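Local atomic coordinates of cysteine-rich repeat secretory protein 2 (PDB entry 6GRE), a protein that restricts plasmodesmal permeability through callose deposition during salicylic acid-triggered immunity, the crystallised part being its extracellular tandem DUF26 region. Residues A16-S19 / Y24-N27; S95-M100 / L104-N109; G145-G150 / G164-S169; Y199-L202 / A207-S210. All coordinates share one frame; numbering follows the deposited sequence.

Contact 1. Residues A16-S19 / Y24-N27; sequences AKFS and YETN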
loop_
_atom_site.group_PDB
_atom_site.type_symbol
_atom_site.label_atom_id
_atom_site.label_comp_id
_atom_site.label_asym_id
_atom_site.label_seq_id
_atom_site.Cartn_x
_atom_site.Cartn_y
_atom_site.Cartn_z
ATOM N N ALA A 16 -0.661 -14.321 -15.628
ATOM C CA ALA A 16 0.418 -14.380 -16.616
ATOM C C ALA A 16 1.767 -14.520 -15.902
ATOM O O ALA A 16 2.053 -13.776 -14.961
ATOM C CB ALA A 16 0.392 -13.170 -17.507
ATOM N N LYS A 17 2.582 -15.468 -16.391
ATOM C CA LYS A 17 3.888 -15.824 -15.815
ATOM C C LYS A 17 5.003 -15.559 -16.829
ATOM O O LYS A 17 4.814 -15.715 -18.038
ATOM C CB LYS A 17 3.964 -17.298 -15.410
ATOM C CG LYS A 17 2.823 -17.835 -14.558
ATOM C CD LYS A 17 2.499 -16.976 -13.355
ATOM C CE LYS A 17 1.407 -17.562 -12.490
ATOM N NZ LYS A 17 1.930 -18.625 -11.605
ATOM N N PHE A 18 6.174 -15.180 -16.305
ATOM C CA PHE A 18 7.386 -15.014 -17.093
ATOM C C PHE A 18 8.077 -16.374 -17.172
ATOM O O PHE A 18 7.722 -17.275 -16.417
ATOM C CB PHE A 18 8.309 -13.957 -16.491
ATOM C CG PHE A 18 8.626 -14.134 -15.028
ATOM C CD1 PHE A 18 9.485 -15.127 -14.604
ATOM C CD2 PHE A 18 8.082 -13.285 -14.080
ATOM C CE1 PHE A 18 9.794 -15.274 -13.262
ATOM C CE2 PHE A 18 8.403 -13.427 -12.741
ATOM C CZ PHE A 18 9.256 -14.418 -12.332
ATOM N N SER A 19 9.044 -16.505 -18.085
ATOM C CA SER A 19 9.676 -17.796 -18.317
ATOM C C SER A 19 10.844 -17.975 -17.353
ATOM O O SER A 19 11.477 -17.004 -16.952
ATOM C CB SER A 19 10.097 -17.968 -19.755
ATOM O OG SER A 19 10.608 -16.762 -20.295
ATOM N N TYR A 24 13.300 -11.118 -17.650
ATOM C CA TYR A 24 12.295 -10.514 -16.741
ATOM C C TYR A 24 12.557 -10.989 -15.312
ATOM O O TYR A 24 12.638 -10.143 -14.401
ATOM C CB TYR A 24 10.864 -10.826 -17.165
ATOM C CG TYR A 24 9.865 -10.002 -16.401
ATOM C CD1 TYR A 24 9.545 -8.744 -16.852
ATOM C CD2 TYR A 24 9.354 -10.420 -15.188
ATOM C CE1 TYR A 24 8.645 -7.950 -16.164
ATOM C CE2 TYR A 24 8.463 -9.633 -14.477
ATOM C CZ TYR A 24 8.117 -8.393 -14.973
ATOM O OH TYR A 24 7.213 -7.580 -14.333
ATOM N N GLU A 25 12.692 -12.307 -15.107
ATOM C CA GLU A 25 12.920 -12.876 -13.771
ATOM C C GLU A 25 14.186 -12.253 -13.178
ATOM O O GLU A 25 14.208 -11.810 -12.039
ATOM C CB GLU A 25 13.057 -14.392 -13.782
ATOM C CG GLU A 25 13.257 -14.950 -12.376
ATOM C CD GLU A 25 13.346 -16.460 -12.292
ATOM O OE1 GLU A 25 13.858 -17.047 -13.223
ATOM O OE2 GLU A 25 12.856 -17.028 -11.301
ATOM N N THR A 26 15.275 -12.190 -13.960
ATOM C CA THR A 26 16.517 -11.678 -13.470
ATOM C C THR A 26 16.384 -10.190 -13.121
ATOM O O THR A 26 16.877 -9.731 -12.102
ATOM C CB THR A 26 17.641 -11.892 -14.500
ATOM O OG1 THR A 26 17.674 -13.293 -14.738
ATOM C CG2 THR A 26 18.971 -11.365 -14.023
ATOM N N ASN A 27 15.715 -9.429 -13.985
ATOM C CA ASN A 27 15.521 -7.995 -13.756
ATOM C C ASN A 27 14.633 -7.753 -12.517
ATOM O O ASN A 27 14.896 -6.834 -11.752
ATOM C CB ASN A 27 14.996 -7.314 -15.023
ATOM C CG ASN A 27 16.062 -7.219 -16.105
ATOM O OD1 ASN A 27 17.254 -7.230 -15.809
ATOM N ND2 ASN A 27 15.631 -7.045 -17.339
#
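F18, in the loop after strand 10-13, lays its ring against Y24 and E25 in the first turn of helix 23-38. The aromatic pair comes first. The two rings meet obliquely, with centroids 5.5 Å apart and planes turned 38° from each other. CD2 of F18 and CD2 of Y24 make the tightest approach, 3.3 Å, and CE2 of Y24 follows close behind. CG of F18 sits between its own backbone N and carbonyl carbon (chi1 52°), which swings the ring toward the helix.

The aliphatic part of E25 supplies the second kind of packing. Its CA lies over one face of the F18 ring, offset toward the rim, while CB comes within 3.4 Å of F18 CE1 and CG within 3.6 Å of the same ring atom. With CG anti to the backbone N (chi1 -179°) and the chain extended beyond it, E25 passes across the ring at about a right angle.

Polar groups find their partners outside these segments. E25 OE1 accepts a hydrogen bond from the backbone N of S21, and Y24 OH is bonded to the carbonyl of Y94, whose ring also meets that of Y24 edge-to-face. The loop itself is tied by backbone bonds from A16 to Y94 and from F18 to N92.

Carbon packing therefore joins this loop to the helix in the first Gnk2-homologous (DUF26) domain: the F18 side chain contributes apolar surface alone, while the hydroxyl and carboxylate of its neighbours are directed to hydrogen bonds elsewhere.

Contact 2. Residues S95-M100 / L104-N109; sequences SGFLQM and LIRYDN. With NAG (2-acetamido-2-deoxy-beta-D-glucopyranose), chain C.
Both F97 and R106 hold CG anti to the backbone N (chi1 -176° and -171°), and R106 runs extended from CG to NE, which carries the arginine chain across one face of the phenylalanine ring. They form a non-hydrogen-bonded pair in the antiparallel hairpin of strands 96-99 and 103-108, in the five-stranded sheet of the first Gnk2-homologous domain. In the F97 conformer described, one of two modelled, R106 CD stands 4.0 Å from the F97 ring centroid, over its centre. Farther out, the guanidinium stacks almost flat, with planes 17° apart and an off-centre cation-pi contact; its NH2 also bonds S203 OG in the second Gnk2-homologous region. R106 belongs to the pocket that holds 2-(2-ethoxyethoxy)ethanol.

The hydrogen-bonded pairs G96-Y107 and L98-I105 each exchange two backbone bonds; Y107 N to G96 O is 2.8 Å. On the sheet face carrying L98 and I105, the Y107 ring folds back directly onto the backbone of G96, whose CA lies 3.8 Å from the ring centroid in a CH-pi contact. L104 CB meets the F97 edge, and its CD2 approaches Q99 OE1. Beyond the strand end, N109 carries a glycan: its ND2 is bonded covalently to C1 of the N-acetylglucosamine, 1.4 Å away.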
loop_
_atom_site.group_PDB
_atom_site.type_symbol
_atom_site.label_atom_id
_atom_site.label_comp_id
_atom_site.label_asym_id
_atom_site.label_seq_id
_atom_site.Cartn_x
_atom_site.Cartn_y
_atom_site.Cartn_z
ATOM N N SER A 95 3.272 -9.654 -12.620
ATOM C CA SER A 95 2.819 -8.574 -11.730
ATOM C C SER A 95 2.649 -9.113 -10.304
ATOM O O SER A 95 2.037 -10.153 -10.087
ATOM C CB SER A 95 1.538 -7.956 -12.252
ATOM O OG SER A 95 1.565 -7.820 -13.671
ATOM N N GLY A 96 3.203 -8.390 -9.325
ATOM C CA GLY A 96 3.096 -8.767 -7.946
ATOM C C GLY A 96 2.925 -7.514 -7.095
ATOM O O GLY A 96 3.575 -6.495 -7.332
ATOM N N PHE A 97 2.037 -7.619 -6.112
ATOM C CA PHE A 97 1.689 -6.530 -5.208
ATOM C C PHE A 97 1.545 -7.142 -3.815
ATOM O O PHE A 97 0.617 -7.933 -3.639
ATOM C CB PHE A 97 0.409 -5.855 -5.735
ATOM C CG PHE A 97 -0.084 -4.626 -5.003
ATOM C CD1 PHE A 97 0.675 -4.011 -4.019
ATOM C CD2 PHE A 97 -1.296 -4.042 -5.343
ATOM C CE1 PHE A 97 0.219 -2.892 -3.338
ATOM C CE2 PHE A 97 -1.751 -2.924 -4.656
ATOM C CZ PHE A 97 -0.983 -2.333 -3.685
ATOM N N LEU A 98 2.420 -6.776 -2.886
ATOM C CA LEU A 98 2.345 -7.279 -1.538
ATOM C C LEU A 98 2.201 -6.099 -0.580
ATOM O O LEU A 98 3.029 -5.198 -0.576
ATOM C CB LEU A 98 3.594 -8.104 -1.232
ATOM C CG LEU A 98 3.572 -8.885 0.069
ATOM C CD1 LEU A 98 2.578 -10.025 0.003
ATOM C CD2 LEU A 98 4.949 -9.432 0.367
ATOM N N GLN A 99 1.105 -6.117 0.194
ATOM C CA GLN A 99 0.816 -5.111 1.172
ATOM C C GLN A 99 0.995 -5.725 2.552
ATOM O O GLN A 99 0.396 -6.745 2.846
ATOM C CB GLN A 99 -0.622 -4.615 1.056
ATOM C CG GLN A 99 -0.978 -3.534 2.062
ATOM C CD GLN A 99 -0.392 -2.193 1.714
ATOM O OE1 GLN A 99 -0.692 -1.655 0.660
ATOM N NE2 GLN A 99 0.441 -1.658 2.591
ATOM N N MET A 100 1.838 -5.087 3.344
ATOM C CA MET A 100 2.023 -5.356 4.770
ATOM C C MET A 100 1.480 -4.164 5.559
ATOM O O MET A 100 1.141 -3.137 4.995
ATOM C CB MET A 100 3.507 -5.543 5.074
ATOM C CG MET A 100 3.991 -6.842 4.497
ATOM S SD MET A 100 5.770 -7.072 4.561
ATOM C CE MET A 100 6.042 -7.189 6.326
ATOM N N LEU A 104 4.502 -1.546 1.398
ATOM C CA LEU A 104 4.101 -2.342 0.246
ATOM C C LEU A 104 5.272 -2.426 -0.737
ATOM O O LEU A 104 6.124 -1.531 -0.737
ATOM C CB LEU A 104 2.861 -1.737 -0.429
ATOM C CG LEU A 104 3.027 -0.343 -1.039
ATOM C CD1 LEU A 104 3.532 -0.396 -2.496
ATOM C CD2 LEU A 104 1.719 0.450 -0.963
ATOM N N ILE A 105 5.248 -3.466 -1.569
ATOM C CA ILE A 105 6.050 -3.527 -2.773
ATOM C C ILE A 105 5.132 -3.868 -3.941
ATOM O O ILE A 105 4.117 -4.551 -3.771
ATOM C CB ILE A 105 7.215 -4.522 -2.626
ATOM C CG1 ILE A 105 6.737 -5.942 -2.349
ATOM C CG2 ILE A 105 8.208 -4.027 -1.601
ATOM C CD1 ILE A 105 7.833 -6.992 -2.461
ATOM N N ARG A 106 5.472 -3.359 -5.128
ATOM C CA ARG A 106 4.629 -3.560 -6.274
ATOM C C ARG A 106 5.502 -3.536 -7.526
ATOM O O ARG A 106 6.340 -2.648 -7.671
ATOM C CB ARG A 106 3.545 -2.478 -6.331
ATOM C CG ARG A 106 2.460 -2.692 -7.371
ATOM C CD ARG A 106 1.445 -1.566 -7.223
ATOM N NE ARG A 106 0.302 -1.717 -8.109
ATOM C CZ ARG A 106 -0.888 -1.189 -7.882
ATOM N NH1 ARG A 106 -1.032 -0.325 -6.894
ATOM N NH2 ARG A 106 -1.923 -1.542 -8.631
ATOM N N TYR A 107 5.258 -4.506 -8.412
ATOM C CA TYR A 107 5.987 -4.561 -9.673
ATOM C C TYR A 107 5.070 -5.072 -10.779
ATOM O O TYR A 107 4.104 -5.742 -10.547
ATOM C CB TYR A 107 7.230 -5.433 -9.522
ATOM C CG TYR A 107 6.990 -6.842 -9.041
ATOM C CD1 TYR A 107 6.665 -7.865 -9.916
ATOM C CD2 TYR A 107 7.157 -7.168 -7.710
ATOM C CE1 TYR A 107 6.467 -9.160 -9.462
ATOM C CE2 TYR A 107 6.971 -8.451 -7.243
ATOM C CZ TYR A 107 6.658 -9.463 -8.128
ATOM O OH TYR A 107 6.513 -10.724 -7.638
ATOM N N ASP A 108 5.426 -4.719 -12.017
ATOM C CA ASP A 108 4.664 -5.062 -13.163
ATOM C C ASP A 108 5.574 -4.924 -14.385
ATOM O O ASP A 108 6.653 -4.361 -14.280
ATOM C CB ASP A 108 3.422 -4.169 -13.270
ATOM C CG ASP A 108 2.309 -4.734 -14.134
ATOM O OD1 ASP A 108 2.463 -5.847 -14.660
ATOM O OD2 ASP A 108 1.287 -4.038 -14.282
ATOM N N ASN A 109 5.083 -5.437 -15.522
ATOM C CA ASN A 109 5.836 -5.434 -16.790
ATOM C C ASN A 109 5.419 -4.245 -17.672
ATOM O O ASN A 109 5.721 -4.198 -18.843
ATOM C CB ASN A 109 5.686 -6.783 -17.503
ATOM C CG ASN A 109 4.335 -6.979 -18.150
ATOM O OD1 ASN A 109 3.317 -6.477 -17.669
ATOM N ND2 ASN A 109 4.319 -7.700 -19.258
HETATM C C1 NAG C . 3.127 -7.990 -20.015
HETATM C C2 NAG C . 3.229 -7.531 -21.467
HETATM C C3 NAG C . 1.965 -7.880 -22.229
HETATM C C4 NAG C . 1.694 -9.364 -22.090
HETATM C C5 NAG C . 1.738 -9.830 -20.628
HETATM C C6 NAG C . 1.756 -11.347 -20.526
HETATM C C7 NAG C . 4.614 -5.566 -21.831
HETATM C C8 NAG C . 4.663 -4.075 -21.931
HETATM N N2 NAG C . 3.429 -6.104 -21.588
HETATM O O3 NAG C . 2.164 -7.525 -23.600
HETATM O O4 NAG C . 0.412 -9.666 -22.665
HETATM O O5 NAG C . 2.929 -9.390 -19.970
HETATM O O6 NAG C . 2.916 -11.873 -21.202
HETATM O O7 NAG C . 5.625 -6.252 -21.967
#

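Contact 3. Residues G145-G150 / G164-S169; sequences GSLGTG and GVAQCS
L147 and A166 mark the closest backbone approach, their CA atoms 6.3 Å apart, where helix 134-149 passes over strand 162-168. The short axes of 145-149 and 164-168 run in broadly the same direction, inclined at 35° and 8.3 Å apart at their nearest. G164 presents bare backbone to the helix, and L147 packs directly on it.

L147 carries the contact from the helix side. Its CG lies beside the backbone N and anti to the carbonyl carbon (chi1 -62°), sending the two methyls down onto the strand. CD2 rests 3.7 Å from the carbonyl carbon of G164, and CD1 reaches the backbone N of V165 at 3.8 Å. This is helix-on-sheet packing in the second Gnk2-homologous domain, an antiparallel sheet with helices 134-149 and 174-192 against it. I185 of helix 174-192 also touches L147, and L181 of the same helix touches A166.

Nearer the helix backbone, CB of L147 meets CB of A166 at 4.2 Å. Two residues farther along the strand, C168 forms a disulfide with C177. L147 O accepts a hydrogen bond from NH1 of R155 on the neighbouring strand 154-159.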
loop_
_atom_site.group_PDB
_atom_site.type_symbol
_atom_site.label_atom_id
_atom_site.label_comp_id
_atom_site.label_asym_id
_atom_site.label_seq_id
_atom_site.Cartn_x
_atom_site.Cartn_y
_atom_site.Cartn_z
ATOM N N GLY A 145 -13.155 10.766 9.561
ATOM C CA GLY A 145 -13.368 11.930 8.699
ATOM C C GLY A 145 -12.147 12.811 8.617
ATOM O O GLY A 145 -11.836 13.416 7.572
ATOM N N SER A 146 -11.403 12.887 9.710
ATOM C CA SER A 146 -10.186 13.704 9.752
ATOM C C SER A 146 -9.159 13.236 8.721
ATOM O O SER A 146 -8.362 14.021 8.226
ATOM C CB SER A 146 -9.562 13.726 11.144
ATOM O OG SER A 146 -8.802 12.541 11.455
ATOM N N LEU A 147 -9.152 11.936 8.404
ATOM C CA LEU A 147 -8.235 11.399 7.407
ATOM C C LEU A 147 -8.495 12.047 6.036
ATOM O O LEU A 147 -7.585 12.107 5.220
ATOM C CB LEU A 147 -8.373 9.875 7.332
ATOM C CG LEU A 147 -8.017 9.125 8.617
ATOM C CD1 LEU A 147 -8.280 7.625 8.446
ATOM C CD2 LEU A 147 -6.568 9.358 9.009
ATOM N N GLY A 148 -9.737 12.423 5.742
ATOM C CA GLY A 148 -10.078 12.978 4.410
ATOM C C GLY A 148 -9.666 14.428 4.271
ATOM O O GLY A 148 -9.528 14.918 3.160
ATOM N N THR A 149 -9.505 15.132 5.391
ATOM C CA THR A 149 -9.286 16.574 5.336
ATOM C C THR A 149 -7.811 16.848 5.540
ATOM O O THR A 149 -7.352 17.981 5.402
ATOM C CB THR A 149 -10.183 17.313 6.335
ATOM O OG1 THR A 149 -10.023 16.734 7.629
ATOM C CG2 THR A 149 -11.644 17.242 5.968
ATOM N N GLY A 150 -7.081 15.792 5.893
ATOM C CA GLY A 150 -5.687 15.820 6.103
ATOM C C GLY A 150 -4.996 15.959 4.781
ATOM O O GLY A 150 -5.650 15.844 3.740
ATOM N N GLY A 164 -6.495 6.475 13.413
ATOM C CA GLY A 164 -6.709 6.271 11.987
ATOM C C GLY A 164 -5.455 6.550 11.206
ATOM O O GLY A 164 -4.623 7.392 11.591
ATOM N N VAL A 165 -5.303 5.832 10.101
ATOM C CA VAL A 165 -4.197 5.997 9.185
ATOM C C VAL A 165 -4.755 5.924 7.770
ATOM O O VAL A 165 -5.563 5.041 7.439
ATOM C CB VAL A 165 -3.111 4.927 9.383
ATOM C CG1 VAL A 165 -1.942 5.067 8.409
ATOM C CG2 VAL A 165 -2.607 4.896 10.811
ATOM N N ALA A 166 -4.247 6.782 6.906
ATOM C CA ALA A 166 -4.593 6.686 5.451
ATOM C C ALA A 166 -3.338 6.936 4.652
ATOM O O ALA A 166 -2.500 7.757 5.030
ATOM C CB ALA A 166 -5.651 7.649 5.049
ATOM N N GLN A 167 -3.148 6.217 3.561
ATOM C CA GLN A 167 -1.933 6.426 2.747
ATOM C C GLN A 167 -2.287 6.183 1.283
ATOM O O GLN A 167 -3.042 5.233 0.957
ATOM C CB GLN A 167 -0.751 5.516 3.119
ATOM C CG GLN A 167 0.585 5.935 2.458
ATOM C CD GLN A 167 1.933 5.515 3.069
ATOM O OE1 GLN A 167 2.986 6.239 3.091
ATOM N NE2 GLN A 167 1.967 4.276 3.486
ATOM N N CYS A 168 -1.773 7.047 0.420
ATOM C CA CYS A 168 -1.803 6.881 -1.020
ATOM C C CYS A 168 -0.478 6.359 -1.534
ATOM O O CYS A 168 0.569 6.751 -1.044
ATOM C CB CYS A 168 -1.932 8.220 -1.706
ATOM S SG CYS A 168 -3.563 8.884 -1.394
ATOM N N SER A 169 -0.523 5.508 -2.557
ATOM C CA SER A 169 0.656 5.143 -3.286
ATOM C C SER A 169 1.378 6.433 -3.714
ATOM O O SER A 169 0.756 7.350 -4.218
ATOM C CB SER A 169 0.240 4.291 -4.436
ATOM O OG SER A 169 1.346 3.681 -5.082
#

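Contact 4. Residues Y199-L202 / A207-S210; sequences YVYL and ARFS. With EDO (1,2-ethanediol), chain G.
R208 NH1 donates a 2.9 Å hydrogen bond to Y201 OH, with 151° at the hydrogen, linking side chains on adjacent strands of a beta hairpin. The hairpin pairs strands 198-202 and 205-211 in the five-stranded antiparallel sheet of the second Gnk2-homologous domain. The hydroxyl lies close to the guanidinium plane, and NH1 sits at the edge of the tyrosine ring; the two flat groups are turned 55° apart. R208 reaches across because its chain is extended from CG to NE, with CG between the backbone N and carbonyl carbon (chi1 60°). Its NH2 bonds the carbonyl of E101 in the first domain, so the arginine joins this hairpin to the neighbouring domain.

V200 and A207 form the hydrogen-bonded backbone pair. V200 N to A207 O is 2.8 Å, and A207 N returns a bond of 2.9 Å to V200 O. Their side chains share one face of the sheet, against helix 174-192: V200 touches L188, and A207 touches I185.

On the face shared by Y199 and R208, a non-hydrogen-bonded pair, the two CB atoms pack 3.6 Å apart. Beyond CB, the Y199 side chain leads away from R208 and touches L122 and K124 of strand 120-125. At the far end, Y199 OH shares a 2.8 Å hydrogen bond with O1 of an ethanediol, probably from the crystallisation liquor, O1 lying at the ring edge, near its plane.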
loop_
_atom_site.group_PDB
_atom_site.type_symbol
_atom_site.label_atom_id
_atom_site.label_comp_id
_atom_site.label_asym_id
_atom_site.label_seq_id
_atom_site.Cartn_x
_atom_site.Cartn_y
_atom_site.Cartn_z
ATOM N N TYR A 199 -10.708 -1.610 7.923
ATOM C CA TYR A 199 -9.738 -1.185 6.942
ATOM C C TYR A 199 -10.306 -1.324 5.544
ATOM O O TYR A 199 -11.089 -2.236 5.262
ATOM C CB TYR A 199 -8.392 -1.896 7.042
ATOM C CG TYR A 199 -8.404 -3.397 7.196
ATOM C CD1 TYR A 199 -8.595 -4.247 6.113
ATOM C CD2 TYR A 199 -8.152 -3.977 8.428
ATOM C CE1 TYR A 199 -8.514 -5.628 6.251
ATOM C CE2 TYR A 199 -8.096 -5.354 8.588
ATOM C CZ TYR A 199 -8.285 -6.174 7.493
ATOM O OH TYR A 199 -8.233 -7.538 7.699
ATOM N N VAL A 200 -9.918 -0.410 4.660
ATOM C CA VAL A 200 -10.260 -0.439 3.264
ATOM C C VAL A 200 -8.970 -0.279 2.483
ATOM O O VAL A 200 -8.317 0.784 2.566
ATOM C CB VAL A 200 -11.215 0.699 2.867
ATOM C CG1 VAL A 200 -11.434 0.773 1.375
ATOM C CG2 VAL A 200 -12.535 0.589 3.583
ATOM N N TYR A 201 -8.640 -1.250 1.652
ATOM C CA TYR A 201 -7.493 -1.229 0.770
ATOM C C TYR A 201 -8.034 -1.163 -0.651
ATOM O O TYR A 201 -8.687 -2.132 -1.100
ATOM C CB TYR A 201 -6.605 -2.469 0.985
ATOM C CG TYR A 201 -5.852 -2.447 2.287
ATOM C CD1 TYR A 201 -4.639 -1.777 2.402
ATOM C CD2 TYR A 201 -6.382 -3.015 3.426
ATOM C CE1 TYR A 201 -3.964 -1.686 3.605
ATOM C CE2 TYR A 201 -5.727 -2.933 4.649
ATOM C CZ TYR A 201 -4.546 -2.220 4.739
ATOM O OH TYR A 201 -3.936 -2.171 5.958
ATOM N N LEU A 202 -7.762 -0.045 -1.324
ATOM C CA LEU A 202 -8.005 0.096 -2.753
ATOM C C LEU A 202 -6.689 -0.121 -3.471
ATOM O O LEU A 202 -5.613 -0.172 -2.890
ATOM C CB LEU A 202 -8.578 1.471 -3.062
ATOM C CG LEU A 202 -9.813 1.871 -2.264
ATOM C CD1 LEU A 202 -10.307 3.246 -2.721
ATOM C CD2 LEU A 202 -10.930 0.825 -2.339
ATOM N N ALA A 207 -7.293 3.249 3.762
ATOM C CA ALA A 207 -7.657 3.973 4.967
ATOM C C ALA A 207 -8.034 2.928 6.017
ATOM O O ALA A 207 -8.721 1.951 5.683
ATOM C CB ALA A 207 -8.791 4.920 4.716
ATOM N N ARG A 208 -7.616 3.122 7.268
ATOM C CA ARG A 208 -7.913 2.153 8.288
ATOM C C ARG A 208 -8.008 2.846 9.643
ATOM O O ARG A 208 -7.460 3.949 9.844
ATOM C CB ARG A 208 -6.843 1.054 8.312
ATOM C CG ARG A 208 -5.427 1.510 8.598
ATOM C CD ARG A 208 -4.423 0.371 8.394
ATOM N NE ARG A 208 -3.075 0.776 8.778
ATOM C CZ ARG A 208 -1.938 0.369 8.205
ATOM N NH1 ARG A 208 -1.946 -0.442 7.157
ATOM N NH2 ARG A 208 -0.780 0.767 8.713
ATOM N N PHE A 209 -8.692 2.208 10.571
ATOM C CA PHE A 209 -8.760 2.733 11.915
ATOM C C PHE A 209 -8.846 1.579 12.910
ATOM O O PHE A 209 -9.236 0.459 12.594
ATOM C CB PHE A 209 -9.888 3.742 12.129
ATOM C CG PHE A 209 -11.252 3.155 12.388
ATOM C CD1 PHE A 209 -11.943 2.569 11.361
ATOM C CD2 PHE A 209 -11.874 3.273 13.619
ATOM C CE1 PHE A 209 -13.193 2.018 11.585
ATOM C CE2 PHE A 209 -13.142 2.772 13.837
ATOM C CZ PHE A 209 -13.812 2.150 12.809
ATOM N N SER A 210 -8.480 1.904 14.150
ATOM C CA SER A 210 -8.521 0.926 15.235
ATOM C C SER A 210 -9.098 1.616 16.469
ATOM O O SER A 210 -8.943 2.804 16.641
ATOM C CB SER A 210 -7.148 0.358 15.508
ATOM O OG SER A 210 -6.216 1.398 15.796
HETATM C C1 EDO G . -7.881 -9.666 10.415
HETATM O O1 EDO G . -7.754 -8.237 10.372
HETATM C C2 EDO G . -8.925 -10.060 11.451
HETATM O O2 EDO G . -8.384 -9.968 12.773
#

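How the contacts relate
The contacts follow one another along the chain, contacts 1 and 2 in the first Gnk2-homologous domain and contacts 3 and 4 in the second. Each domain has a five-stranded antiparallel sheet of strand order 1-4-5-3-2, and contacts 2 and 4 occupy equivalent hairpins, centres 18 Å apart. They meet between domains where Q99 CG packs 3.8 Å from Y201 CE1. Contact 1 adjoins contact 2 through Y24 OH, a long 3.3 Å from D108 O beside its bond to Y94. Contacts 3 and 4, centres 9 Å apart, lie on neighbouring strands of one sheet, 162-168 and 205-211. Contacts 1 and 3, centres 35 Å apart, lie on opposite sides of the chain's centre, spanning the tandem ectodomain.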